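Local coordinates for protein probable porin (Pseudomonas aeruginosa, PDB 4FSO) that probably acts as a porin, a beta-barrel channel that lets small solutes cross the outer membrane of the bacterium, at residues 152-157 with 198-203; 206-211 with 224-229; 239-244 with 262-267. All blocks are in the same frame, centred on the assembly; numbering follows the deposited sequence.

Contact 1. Residues 152-157 with 198-203; sequences AGLRFS and LDYQVN
R155 and D199 stand side by side on one face of the sheet, pointing the same way, while L154, Y200, L198 and F156 stand on the other. The two strands run antiparallel, at 170°. R155 CG lies anti to the backbone N, whereas D199 CG lies beside its own N. R155 CB lies 4.0 Å from D199 CB, and farther out the methylene CD of R155 comes to 3.8 Å from the carboxylate oxygen OD2 of D199. The chain of R155 then bends at chi3, and its guanidinium, turned 73° against the carboxylate, leaves R155 NH1 at 4.5 Å from D199 OD2. This is a nearness of opposite charges rather than a salt bridge, although it may still stabilise the carboxylate. D199 OD1 is held instead by amide groups, accepting hydrogen bonds from Q197 and Q209. On the apolar face, L154 and L198 cross obliquely, with L154 CD1 at 3.5 Å from L198 CD2, so the methyl groups of the two leucines meet over the backbone between the strands. The same CD1 leans toward Y200 CB. The Y200 ring has V202 CG2 over one face, near the rim, and G153 O in plane at its edge. G153, just before the strand, lies opposite Q201. At its positive phi of 86°, a beta carbon would be pressed against the carbonyl oxygen of A152, which suits a residue that has none. G153 O receives a nearly straight bond from Q201 N, at 2.8 Å. Beyond it, R155 and D199 form a hydrogen-bonded pair, with R155 N to D199 O at 3.0 Å and D199 N to R155 O at 2.8 Å. Past Y200 the strand ends in a classic beta bulge, where V202 and N203 both face L206. Alternating polar and apolar side chains on such antiparallel strands are the hallmark of an outer-membrane beta-barrel wall.

Contact 2. Residues 206-211 with 224-229; sequences LLLQYA and LGAVGK. With C8E ((hydroxyethyloxy)tri(ethyloxy)octane), chain H.
Four backbone hydrogen bonds tie these two strands into an antiparallel ladder. L207 and V227 exchange a pair, both at 3.0 Å (L207 N to V227 O, and V227 N to L207 O), with the donors in the carbonyl planes. Q209 and G225 form the next pair less evenly: G225 N meets a lone pair of Q209 O, but Q209 N approaches G225 O from above the carbonyl plane, with an N-H...O angle of 137°. A226 CA, between the two pairs, and L224 CA, beyond the second, point their hydrogens at L207 O and Q209 O respectively.

Apolar contacts follow the alternation of the strands. L207 and V227 lie side by side on one face, and V227 CG2 touches L207 CD2 at 3.8 Å. On the other face Y210 and L224 cross obliquely: L224 CG sits beside its backbone N, which brings CD1 to the edge of the tyrosine ring, in its plane, next to CD1 and CE1. The short side chain of A226 lets a bound C8E detergent lie close to the strand, with C14 of C8E 3.9 Å from A226 CB. L206 CD1 reaches C13 at the same distance, and G228, with no side chain, lets C11 of the detergent come to 3.5 Å from its carbonyl O.

Polar ends are few. Q209 extends across G225, where the lack of a side chain gives the amide room, and its OE1 is hydrogen-bonded to Y223 OH. The Y210 hydroxyl pairs with Q212.

Strands 206-215 and 219-231 form a beta hairpin. Strand 193-203 flanks it on the side of 206-211, with L208 lying on V202; strand 236-248 flanks 224-229, with L224 against W243 and V227 against D240.

Contact 3. Residues 239-244 with 262-267; sequences ADLRWF and LSLLLA. With C8E ((hydroxyethyloxy)tri(ethyloxy)octane), chain H.
D240 holds CG anti to its backbone N (chi1 -161°), while R242 keeps CG beside its N and bends at chi2, so the two ends converge above one face of this antiparallel beta hairpin, part of the barrel wall. There R242 grips D240 side-on, NE to OD1 at 3.1 Å and NH2 to OD2 at 3.0 Å. Both oxygens are met from above the carboxylate plane, and the two opposite charges probably compensate each other. R242 NH1 also bonds to Y297 O, and the guanidinium makes a cation-pi contact with the Y297 ring.

Backbone pairs D240-L265 and R242-S263 give four hydrogen bonds; L265 N uses a lone pair of D240 O at 2.9 Å. A water donates to that same oxygen and also bonds S263 OG. Set between its own backbone N and carbonyl carbon (chi1 79°), this small hydroxyl fits beside R242 CB and CG and also bonds A299 N.

The opposite face is apolar. L241 and L262 cross obliquely, CD1 to CD1 at 3.7 Å, and L262 CD1 also lies at the edge of the W243 ring. The short side chain of A239 lets its CB lie 3.7 Å from L266 CD1 and 3.4 Å from O15 of the C8E detergent.

How the contacts relate
The three contacts follow one another along the chain and across the barrel wall. Contact 1 joins contact 2 through neighbouring strands 193-203 and 206-215, where Y200 O and L208 N lie 2.7 Å apart, a probable hydrogen bond. Contact 2 joins contact 3 in the same way, with A226 O 2.8 Å from L241 N. Centres are about 9 Å apart at each step and about 19 Å from contact 1 to contact 3, which do not touch. One C8E molecule spans contacts 2 and 3, marking their apolar face as probably lipid-facing. The other face, with D199, Q209, D240 and R242, is then consistent with lining the channel.

Contact 1. Residues 152-157 with 198-203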
loop_
_atom_site.group_PDB
_atom_site.type_symbol
_atom_site.label_atom_id
_atom_site.label_comp_id
_atom_site.label_asym_id
_atom_site.label_seq_id
_atom_site.Cartn_x
_atom_site.Cartn_y
_atom_site.Cartn_z
ATOM N N ALA A 152 -2.204 16.114 21.398
ATOM C CA ALA A 152 -3.224 15.779 20.402
ATOM C C ALA A 152 -2.956 16.438 19.053
ATOM O O ALA A 152 -2.627 17.622 18.983
ATOM C CB ALA A 152 -4.603 16.147 20.904
ATOM N N GLY A 153 -3.095 15.658 17.984
ATOM C CA GLY A 153 -2.822 16.142 16.644
ATOM C C GLY A 153 -1.359 16.029 16.255
ATOM O O GLY A 153 -0.968 16.421 15.158
ATOM N N LEU A 154 -0.543 15.497 17.159
ATOM C CA LEU A 154 0.879 15.356 16.896
ATOM C C LEU A 154 1.324 13.939 17.210
ATOM O O LEU A 154 1.570 13.596 18.367
ATOM C CB LEU A 154 1.695 16.367 17.711
ATOM C CG LEU A 154 3.144 16.493 17.223
ATOM C CD1 LEU A 154 3.183 17.180 15.869
ATOM C CD2 LEU A 154 4.014 17.233 18.209
ATOM N N ARG A 155 1.426 13.121 16.170
ATOM C CA ARG A 155 1.706 11.705 16.335
ATOM C C ARG A 155 3.142 11.373 15.957
ATOM O O ARG A 155 3.669 11.844 14.944
ATOM C CB ARG A 155 0.719 10.867 15.514
ATOM C CG ARG A 155 0.869 9.353 15.678
ATOM C CD ARG A 155 0.014 8.555 14.662
ATOM N NE ARG A 155 -1.301 8.188 15.185
ATOM C CZ ARG A 155 -2.451 8.684 14.739
ATOM N NH1 ARG A 155 -2.446 9.569 13.750
ATOM N NH2 ARG A 155 -3.605 8.292 15.272
ATOM N N PHE A 156 3.780 10.572 16.798
ATOM C CA PHE A 156 5.135 10.131 16.525
ATOM C C PHE A 156 5.186 8.613 16.544
ATOM O O PHE A 156 4.515 7.964 17.360
ATOM C CB PHE A 156 6.132 10.716 17.531
ATOM C CG PHE A 156 7.507 10.107 17.437
ATOM C CD1 PHE A 156 8.372 10.467 16.407
ATOM C CD2 PHE A 156 7.937 9.167 18.373
ATOM C CE1 PHE A 156 9.640 9.908 16.309
ATOM C CE2 PHE A 156 9.213 8.594 18.281
ATOM C CZ PHE A 156 10.060 8.967 17.246
ATOM N N SER A 157 5.989 8.062 15.639
ATOM C CA SER A 157 6.057 6.629 15.424
ATOM C C SER A 157 7.492 6.245 15.199
ATOM O O SER A 157 8.244 7.001 14.574
ATOM C CB SER A 157 5.260 6.228 14.168
ATOM O OG SER A 157 3.994 6.864 14.110
ATOM N N LEU A 198 6.647 11.572 11.793
ATOM C CA LEU A 198 5.924 12.587 12.543
ATOM C C LEU A 198 4.704 13.073 11.753
ATOM O O LEU A 198 4.832 13.494 10.615
ATOM C CB LEU A 198 6.866 13.742 12.872
ATOM C CG LEU A 198 6.450 14.683 13.997
ATOM C CD1 LEU A 198 7.632 15.536 14.370
ATOM C CD2 LEU A 198 5.282 15.585 13.606
ATOM N N ASP A 199 3.532 13.031 12.375
ATOM C CA ASP A 199 2.277 13.459 11.736
ATOM C C ASP A 199 1.696 14.685 12.429
ATOM O O ASP A 199 1.294 14.604 13.586
ATOM C CB ASP A 199 1.222 12.347 11.806
ATOM C CG ASP A 199 1.553 11.162 10.925
ATOM O OD1 ASP A 199 2.096 11.400 9.822
ATOM O OD2 ASP A 199 1.269 10.001 11.334
ATOM N N TYR A 200 1.632 15.816 11.732
ATOM C CA TYR A 200 1.087 17.033 12.332
ATOM C C TYR A 200 -0.244 17.326 11.682
ATOM O O TYR A 200 -0.305 17.558 10.476
ATOM C CB TYR A 200 2.042 18.190 12.109
ATOM C CG TYR A 200 1.620 19.508 12.739
ATOM C CD1 TYR A 200 0.657 19.562 13.746
ATOM C CD2 TYR A 200 2.197 20.704 12.322
ATOM C CE1 TYR A 200 0.282 20.778 14.309
ATOM C CE2 TYR A 200 1.835 21.909 12.879
ATOM C CZ TYR A 200 0.882 21.950 13.867
ATOM O OH TYR A 200 0.536 23.171 14.404
ATOM N N GLN A 201 -1.318 17.294 12.469
ATOM C CA GLN A 201 -2.639 17.608 11.933
ATOM C C GLN A 201 -2.943 19.070 12.218
ATOM O O GLN A 201 -3.521 19.406 13.245
ATOM C CB GLN A 201 -3.734 16.679 12.484
ATOM C CG GLN A 201 -5.133 16.870 11.832
ATOM C CD GLN A 201 -5.316 16.133 10.481
ATOM O OE1 GLN A 201 -5.077 14.924 10.369
ATOM N NE2 GLN A 201 -5.758 16.870 9.461
ATOM N N VAL A 202 -2.527 19.923 11.287
ATOM C CA VAL A 202 -2.632 21.368 11.416
ATOM C C VAL A 202 -4.056 21.821 11.678
ATOM O O VAL A 202 -4.300 22.563 12.627
ATOM C CB VAL A 202 -2.117 22.050 10.163
ATOM C CG1 VAL A 202 -1.994 23.536 10.402
ATOM C CG2 VAL A 202 -0.770 21.444 9.757
ATOM N N ASN A 203 -4.986 21.380 10.833
ATOM C CA ASN A 203 -6.416 21.512 11.120
ATOM C C ASN A 203 -7.188 20.287 10.731
ATOM O O ASN A 203 -6.644 19.296 10.247
ATOM C CB ASN A 203 -7.106 22.654 10.363
ATOM C CG ASN A 203 -6.155 23.610 9.724
ATOM O OD1 ASN A 203 -5.749 23.417 8.581
ATOM N ND2 ASN A 203 -5.821 24.687 10.439
#

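Contact 2. Residues 206-211 with 224-229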
loop_
_atom_site.group_PDB
_atom_site.type_symbol
_atom_site.label_atom_id
_atom_site.label_comp_id
_atom_site.label_asym_id
_atom_site.label_seq_id
_atom_site.Cartn_x
_atom_site.Cartn_y
_atom_site.Cartn_z
ATOM N N LEU A 206 -6.284 19.529 7.212
ATOM C CA LEU A 206 -4.905 19.447 6.751
ATOM C C LEU A 206 -3.919 18.685 7.633
ATOM O O LEU A 206 -3.757 18.967 8.814
ATOM C CB LEU A 206 -4.368 20.842 6.463
ATOM C CG LEU A 206 -2.881 20.926 6.126
ATOM C CD1 LEU A 206 -2.553 20.229 4.791
ATOM C CD2 LEU A 206 -2.409 22.389 6.148
ATOM N N LEU A 207 -3.232 17.740 7.007
ATOM C CA LEU A 207 -2.306 16.866 7.688
ATOM C C LEU A 207 -0.916 16.909 7.012
ATOM O O LEU A 207 -0.775 16.728 5.803
ATOM C CB LEU A 207 -2.895 15.455 7.721
ATOM C CG LEU A 207 -2.014 14.229 7.962
ATOM C CD1 LEU A 207 -1.312 14.308 9.304
ATOM C CD2 LEU A 207 -2.849 12.956 7.869
ATOM N N LEU A 208 0.103 17.180 7.821
ATOM C CA LEU A 208 1.482 17.282 7.364
ATOM C C LEU A 208 2.229 16.051 7.828
ATOM O O LEU A 208 1.967 15.526 8.903
ATOM C CB LEU A 208 2.149 18.549 7.933
ATOM C CG LEU A 208 2.130 19.795 7.052
ATOM C CD1 LEU A 208 0.790 19.920 6.335
ATOM C CD2 LEU A 208 2.388 21.006 7.908
ATOM N N GLN A 209 3.165 15.588 7.020
ATOM C CA GLN A 209 3.812 14.332 7.318
ATOM C C GLN A 209 5.291 14.356 7.009
ATOM O O GLN A 209 5.694 14.653 5.894
ATOM C CB GLN A 209 3.199 13.229 6.485
ATOM C CG GLN A 209 1.778 12.881 6.794
ATOM C CD GLN A 209 1.381 11.591 6.078
ATOM O OE1 GLN A 209 1.319 11.537 4.840
ATOM N NE2 GLN A 209 1.153 10.536 6.853
ATOM N N TYR A 210 6.105 14.012 7.990
ATOM C CA TYR A 210 7.493 13.785 7.702
ATOM C C TYR A 210 7.819 12.372 8.140
ATOM O O TYR A 210 7.330 11.917 9.165
ATOM C CB TYR A 210 8.400 14.794 8.428
ATOM C CG TYR A 210 9.860 14.486 8.204
ATOM C CD1 TYR A 210 10.449 14.719 6.967
ATOM C CD2 TYR A 210 10.634 13.915 9.199
ATOM C CE1 TYR A 210 11.762 14.405 6.728
ATOM C CE2 TYR A 210 11.961 13.589 8.968
ATOM C CZ TYR A 210 12.516 13.845 7.729
ATOM O OH TYR A 210 13.832 13.552 7.481
ATOM N N ALA A 211 8.646 11.682 7.362
ATOM C CA ALA A 211 9.126 10.365 7.751
ATOM C C ALA A 211 10.537 10.074 7.200
ATOM O O ALA A 211 10.984 10.677 6.225
ATOM C CB ALA A 211 8.111 9.264 7.348
ATOM N N LEU A 224 8.051 13.546 2.701
ATOM C CA LEU A 224 7.146 14.623 3.091
ATOM C C LEU A 224 5.783 14.344 2.493
ATOM O O LEU A 224 5.684 13.989 1.332
ATOM C CB LEU A 224 7.598 15.959 2.535
ATOM C CG LEU A 224 8.510 16.912 3.291
ATOM C CD1 LEU A 224 9.502 16.157 4.116
ATOM C CD2 LEU A 224 9.242 17.755 2.260
ATOM N N GLY A 225 4.733 14.520 3.282
ATOM C CA GLY A 225 3.396 14.404 2.770
ATOM C C GLY A 225 2.536 15.574 3.176
ATOM O O GLY A 225 2.816 16.242 4.172
ATOM N N ALA A 226 1.492 15.829 2.395
ATOM C CA ALA A 226 0.440 16.750 2.802
ATOM C C ALA A 226 -0.885 16.300 2.201
ATOM O O ALA A 226 -1.015 16.192 0.992
ATOM C CB ALA A 226 0.775 18.196 2.399
ATOM N N VAL A 227 -1.854 16.007 3.062
ATOM C CA VAL A 227 -3.190 15.595 2.634
ATOM C C VAL A 227 -4.220 16.533 3.208
ATOM O O VAL A 227 -3.966 17.234 4.189
ATOM C CB VAL A 227 -3.595 14.176 3.129
ATOM C CG1 VAL A 227 -3.901 13.262 1.965
ATOM C CG2 VAL A 227 -2.560 13.571 4.085
ATOM N N GLY A 228 -5.405 16.515 2.615
ATOM C CA GLY A 228 -6.493 17.331 3.113
ATOM C C GLY A 228 -7.720 17.383 2.223
ATOM O O GLY A 228 -7.647 17.223 1.006
ATOM N N LYS A 229 -8.863 17.608 2.855
ATOM C CA LYS A 229 -10.122 17.732 2.151
ATOM C C LYS A 229 -10.751 19.077 2.512
ATOM O O LYS A 229 -10.520 19.623 3.584
ATOM C CB LYS A 229 -11.047 16.563 2.509
HETATM C C8 C8E H . -7.403 22.012 -1.201
HETATM O O9 C8E H . -7.284 20.840 -0.414
HETATM C C10 C8E H . -6.619 21.085 0.811
HETATM C C11 C8E H . -5.577 19.995 1.083
HETATM O O12 C8E H . -4.321 20.342 0.527
HETATM C C13 C8E H . -3.237 19.591 1.032
HETATM C C14 C8E H . -1.991 20.058 0.289
HETATM O O15 C8E H . -2.399 20.434 -1.011
HETATM C C16 C8E H . -1.492 20.082 -2.045
HETATM C C17 C8E H . -0.934 21.336 -2.738
HETATM O O18 C8E H . -1.640 21.671 -3.928
HETATM C C19 C8E H . -2.963 22.166 -3.727
HETATM C C20 C8E H . -3.517 22.788 -5.011
HETATM O O21 C8E H . -4.928 22.761 -4.995
#

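Contact 3. Residues 239-244 with 262-267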
loop_
_atom_site.group_PDB
_atom_site.type_symbol
_atom_site.label_atom_id
_atom_site.label_comp_id
_atom_site.label_asym_id
_atom_site.label_seq_id
_atom_site.Cartn_x
_atom_site.Cartn_y
_atom_site.Cartn_z
ATOM N N ALA A 239 -6.672 17.099 -1.978
ATOM C CA ALA A 239 -5.319 17.185 -2.506
ATOM C C ALA A 239 -4.384 16.272 -1.716
ATOM O O ALA A 239 -4.428 16.228 -0.494
ATOM C CB ALA A 239 -4.831 18.622 -2.454
ATOM N N ASP A 240 -3.535 15.543 -2.424
ATOM C CA ASP A 240 -2.630 14.605 -1.781
ATOM C C ASP A 240 -1.231 14.763 -2.361
ATOM O O ASP A 240 -0.966 14.385 -3.506
ATOM C CB ASP A 240 -3.128 13.172 -1.968
ATOM C CG ASP A 240 -2.514 12.215 -0.982
ATOM O OD1 ASP A 240 -1.357 12.461 -0.556
ATOM O OD2 ASP A 240 -3.194 11.224 -0.619
ATOM N N LEU A 241 -0.344 15.340 -1.559
ATOM C CA LEU A 241 1.017 15.621 -1.983
ATOM C C LEU A 241 2.021 14.706 -1.298
ATOM O O LEU A 241 2.070 14.646 -0.077
ATOM C CB LEU A 241 1.365 17.070 -1.680
ATOM C CG LEU A 241 2.753 17.438 -2.189
ATOM C CD1 LEU A 241 2.842 17.207 -3.686
ATOM C CD2 LEU A 241 3.047 18.882 -1.866
ATOM N N ARG A 242 2.827 14.012 -2.100
ATOM C CA ARG A 242 3.816 13.047 -1.606
ATOM C C ARG A 242 5.177 13.247 -2.263
ATOM O O ARG A 242 5.287 13.392 -3.486
ATOM C CB ARG A 242 3.369 11.603 -1.889
ATOM C CG ARG A 242 1.894 11.354 -1.726
ATOM C CD ARG A 242 1.628 10.045 -1.104
ATOM N NE ARG A 242 0.194 9.853 -1.006
ATOM C CZ ARG A 242 -0.453 8.779 -1.440
ATOM N NH1 ARG A 242 0.213 7.769 -1.981
ATOM N NH2 ARG A 242 -1.768 8.708 -1.314
ATOM N N TRP A 243 6.218 13.213 -1.447
ATOM C CA TRP A 243 7.570 13.392 -1.929
ATOM C C TRP A 243 8.512 12.397 -1.270
ATOM O O TRP A 243 8.414 12.151 -0.071
ATOM C CB TRP A 243 8.026 14.810 -1.619
ATOM C CG TRP A 243 9.422 15.033 -2.044
ATOM C CD1 TRP A 243 9.886 15.093 -3.328
ATOM C CD2 TRP A 243 10.565 15.208 -1.200
ATOM N NE1 TRP A 243 11.240 15.303 -3.334
ATOM C CE2 TRP A 243 11.683 15.388 -2.041
ATOM C CE3 TRP A 243 10.748 15.239 0.186
ATOM C CZ2 TRP A 243 12.974 15.600 -1.545
ATOM C CZ3 TRP A 243 12.035 15.447 0.678
ATOM C CH2 TRP A 243 13.127 15.628 -0.188
ATOM N N PHE A 244 9.415 11.807 -2.042
ATOM C CA PHE A 244 10.388 10.869 -1.471
ATOM C C PHE A 244 11.786 11.156 -1.949
ATOM O O PHE A 244 12.022 11.404 -3.132
ATOM C CB PHE A 244 10.092 9.409 -1.832
ATOM C CG PHE A 244 8.846 8.858 -1.221
ATOM C CD1 PHE A 244 7.615 9.016 -1.860
ATOM C CD2 PHE A 244 8.897 8.155 -0.020
ATOM C CE1 PHE A 244 6.443 8.486 -1.300
ATOM C CE2 PHE A 244 7.739 7.621 0.544
ATOM C CZ PHE A 244 6.499 7.781 -0.105
ATOM N N LEU A 262 8.066 12.455 -6.794
ATOM C CA LEU A 262 7.003 13.376 -6.463
ATOM C C LEU A 262 5.680 12.915 -7.052
ATOM O O LEU A 262 5.606 12.540 -8.215
ATOM C CB LEU A 262 7.359 14.772 -6.966
ATOM C CG LEU A 262 6.359 15.873 -6.630
ATOM C CD1 LEU A 262 5.919 15.761 -5.203
ATOM C CD2 LEU A 262 6.978 17.244 -6.880
ATOM N N SER A 263 4.633 12.914 -6.243
ATOM C CA SER A 263 3.300 12.727 -6.796
ATOM C C SER A 263 2.289 13.627 -6.153
ATOM O O SER A 263 2.366 13.981 -4.961
ATOM C CB SER A 263 2.820 11.268 -6.756
ATOM O OG SER A 263 2.359 10.878 -5.476
ATOM N N LEU A 264 1.326 13.993 -6.974
ATOM C CA LEU A 264 0.262 14.872 -6.555
ATOM C C LEU A 264 -1.054 14.335 -7.116
ATOM O O LEU A 264 -1.202 14.098 -8.325
ATOM C CB LEU A 264 0.539 16.283 -7.048
ATOM C CG LEU A 264 -0.587 17.299 -6.915
ATOM C CD1 LEU A 264 -0.916 17.574 -5.446
ATOM C CD2 LEU A 264 -0.149 18.553 -7.621
ATOM N N LEU A 265 -2.002 14.112 -6.224
ATOM C CA LEU A 265 -3.320 13.709 -6.649
ATOM C C LEU A 265 -4.340 14.735 -6.146
ATOM O O LEU A 265 -4.303 15.170 -4.988
ATOM C CB LEU A 265 -3.626 12.302 -6.144
ATOM C CG LEU A 265 -4.962 11.670 -6.555
ATOM C CD1 LEU A 265 -4.873 10.928 -7.886
ATOM C CD2 LEU A 265 -5.450 10.743 -5.449
ATOM N N LEU A 266 -5.232 15.133 -7.045
ATOM C CA LEU A 266 -6.329 16.050 -6.747
ATOM C C LEU A 266 -7.679 15.390 -7.045
ATOM O O LEU A 266 -7.854 14.783 -8.110
ATOM C CB LEU A 266 -6.203 17.298 -7.612
ATOM C CG LEU A 266 -5.526 18.529 -7.034
ATOM C CD1 LEU A 266 -4.380 18.147 -6.114
ATOM C CD2 LEU A 266 -5.038 19.368 -8.197
ATOM N N ALA A 267 -8.634 15.496 -6.125
ATOM C CA ALA A 267 -9.958 14.951 -6.407
ATOM C C ALA A 267 -11.070 15.920 -6.051
ATOM O O ALA A 267 -10.938 16.765 -5.148
ATOM C CB ALA A 267 -10.170 13.641 -5.725
HETATM C C8 C8E H . -7.403 22.012 -1.201
HETATM O O9 C8E H . -7.284 20.840 -0.414
HETATM C C10 C8E H . -6.619 21.085 0.811
HETATM C C11 C8E H . -5.577 19.995 1.083
HETATM O O12 C8E H . -4.321 20.342 0.527
HETATM C C13 C8E H . -3.237 19.591 1.032
HETATM C C14 C8E H . -1.991 20.058 0.289
HETATM O O15 C8E H . -2.399 20.434 -1.011
HETATM C C16 C8E H . -1.492 20.082 -2.045
HETATM C C17 C8E H . -0.934 21.336 -2.738
HETATM O O18 C8E H . -1.640 21.671 -3.928
HETATM C C19 C8E H . -2.963 22.166 -3.727
HETATM C C20 C8E H . -3.517 22.788 -5.011
HETATM O O21 C8E H . -4.928 22.761 -4.995
HETATM O O HOH W 1 -0.065 11.828 -4.338
#